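Local coordinates for inositol monophosphatase family protein (Staphylococcus aureus, PDB 5I3S) that hydrolyses inositol monophosphate, and perhaps related sugar phosphates, as a metal-dependent phosphatase of the inositol monophosphatase family, at the interface of chains A and B. Residues are numbered along the deposited sequence; one frame, centred on the assembly and turned at random. Chains: chain A/B, Inositol monophosphatase family protein.

The interface of chains A and B. Residues chain A 151, 179, 181, 195-196; chain B 90, 94, 97, 180-181.
B:Gln94, at the end of helix 88-94, reaches into chain A between A:Tyr181 and A:Asn195 and spends both N-H bonds of its amide there. NE2 donates to the phenol oxygen OH of A:Tyr181 at 2.9 Å, nearly straight, and to the backbone O of A:Asn195 at 2.8 Å. Both acceptors lie close to the amide plane, although NE2 sits well above the carbonyl plane of A:Asn195. The chain of B:Gln94 is extended beyond CG (chi2 -171°), which carries the amide far enough to meet the tyrosine arriving from the opposite direction. The carboxamide of A:Asn195 crosses the aliphatic part of B:Gln94, its CG packing on CB. On the other end of the glutamine amide, OE1 accepts from ND2 of B:Asn97, a second-shell bond that supports the turn of the amide already set by the backbone O of A:Asn195, which can only accept.

A:Tyr181 also meets its counterpart, B:Tyr181, across the twofold: the two rings slide past each other in opposite directions and touch edge to edge, without face stacking, CD1 of A:Tyr181 lying 3.7 Å from CD1 of B:Tyr181. A water links the backbone O of A:Tyr181 to the phenol OH of B:Tyr181.

Alongside, A:Arg179 grips B:Asn90 side-on, with NE (3.0 Å) and NH2 (2.8 Å) both directed at OD1. This oxygen lies in the guanidinium plane; NE uses a carbonyl lone pair, whereas NH2 comes from above the carbonyl plane. The arginine chain bends at chi2 (-71°), bringing its CD past the backbone O of B:Ala180, while CG2 of A:Ile151 lies above the rim of one guanidinium face. The twofold repeats every contact with the chains exchanged, consistent with a dimer, though the structure alone does not prove one in solution. The B:Asn90 amide is anchored within its own chain, ND2 donating to the backbone O of B:Asn97 and, at 2.8 Å, to that of B:Tyr181.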
# COMPACT_ATOMS: atom_id res chain seq x y z
N ILE A 151 -7.04 7.46 -8.30
CA ILE A 151 -5.93 7.16 -7.39
C ILE A 151 -4.81 6.56 -8.18
O ILE A 151 -5.05 5.63 -8.95
CB ILE A 151 -6.31 6.05 -6.39
CG1 ILE A 151 -7.62 6.39 -5.66
CG2 ILE A 151 -5.20 5.86 -5.36
CD1 ILE A 151 -7.99 5.31 -4.65
N ARG A 179 -0.95 6.40 -3.65
CA ARG A 179 -0.66 5.17 -2.95
C ARG A 179 0.71 4.67 -3.41
O ARG A 179 1.20 5.08 -4.45
CB ARG A 179 -1.71 4.10 -3.30
CG ARG A 179 -3.15 4.48 -3.02
CD ARG A 179 -3.42 4.52 -1.51
NE ARG A 179 -4.81 4.84 -1.21
CZ ARG A 179 -5.31 6.05 -1.03
NH1 ARG A 179 -4.54 7.16 -1.09
NH2 ARG A 179 -6.60 6.17 -0.74
N TYR A 181 2.92 0.74 -2.79
CA TYR A 181 2.83 -0.57 -2.16
C TYR A 181 4.13 -1.30 -2.15
O TYR A 181 4.31 -2.23 -1.39
CB TYR A 181 1.75 -1.40 -2.84
CG TYR A 181 0.35 -0.75 -2.82
CD1 TYR A 181 -0.28 -0.42 -1.61
CD2 TYR A 181 -0.36 -0.53 -3.99
CE1 TYR A 181 -1.57 0.14 -1.59
CE2 TYR A 181 -1.64 0.03 -3.98
CZ TYR A 181 -2.24 0.38 -2.77
OH TYR A 181 -3.49 0.94 -2.78
N ASN A 195 -7.78 -1.55 -8.82
CA ASN A 195 -7.46 -1.00 -7.51
C ASN A 195 -6.69 0.33 -7.56
O ASN A 195 -6.77 1.13 -6.62
CB ASN A 195 -6.72 -2.03 -6.64
CG ASN A 195 -7.67 -2.89 -5.83
OD1 ASN A 195 -8.90 -2.97 -6.12
ND2 ASN A 195 -7.13 -3.54 -4.79
N LEU A 196 -5.94 0.54 -8.63
CA LEU A 196 -5.34 1.82 -8.94
C LEU A 196 -5.67 2.14 -10.39
O LEU A 196 -5.70 1.23 -11.23
CB LEU A 196 -3.81 1.73 -8.80
CG LEU A 196 -3.12 1.42 -7.47
CD1 LEU A 196 -1.61 1.33 -7.66
CD2 LEU A 196 -3.49 2.50 -6.47
N ASN B 90 -10.40 4.46 -0.53
CA ASN B 90 -10.18 3.01 -0.77
C ASN B 90 -11.49 2.23 -0.96
O ASN B 90 -11.53 1.29 -1.76
CB ASN B 90 -9.35 2.38 0.34
CG ASN B 90 -7.92 2.85 0.33
OD1 ASN B 90 -7.47 3.52 -0.62
ND2 ASN B 90 -7.20 2.54 1.39
N GLN B 94 -11.44 0.66 -4.42
CA GLN B 94 -10.87 -0.64 -4.25
C GLN B 94 -11.84 -1.64 -3.61
O GLN B 94 -11.59 -2.83 -3.68
CB GLN B 94 -9.59 -0.51 -3.46
CG GLN B 94 -8.62 0.57 -3.93
CD GLN B 94 -7.24 0.49 -3.22
OE1 GLN B 94 -7.18 0.18 -2.06
NE2 GLN B 94 -6.16 0.77 -3.93
N ASN B 97 -9.35 -2.34 1.84
CA ASN B 97 -8.32 -1.46 2.47
C ASN B 97 -8.91 -0.28 3.26
O ASN B 97 -8.32 0.80 3.32
CB ASN B 97 -7.27 -1.04 1.43
CG ASN B 97 -6.74 -2.25 0.64
OD1 ASN B 97 -6.63 -3.33 1.21
ND2 ASN B 97 -6.42 -2.07 -0.65
N ALA B 180 2.36 4.13 1.13
CA ALA B 180 1.12 4.84 1.45
C ALA B 180 -0.09 3.96 1.10
O ALA B 180 -0.27 3.57 -0.05
CB ALA B 180 1.03 6.16 0.68
N TYR B 181 -0.91 3.66 2.11
CA TYR B 181 -2.08 2.75 2.00
C TYR B 181 -3.41 3.46 2.03
O TYR B 181 -4.41 2.86 1.69
CB TYR B 181 -2.04 1.66 3.08
CG TYR B 181 -0.73 0.95 3.15
CD1 TYR B 181 -0.22 0.31 2.04
CD2 TYR B 181 0.01 0.91 4.29
CE1 TYR B 181 1.01 -0.35 2.09
CE2 TYR B 181 1.22 0.25 4.34
CZ TYR B 181 1.71 -0.36 3.23
OH TYR B 181 2.89 -1.04 3.27
O HOH W 1 3.17 -3.04 0.95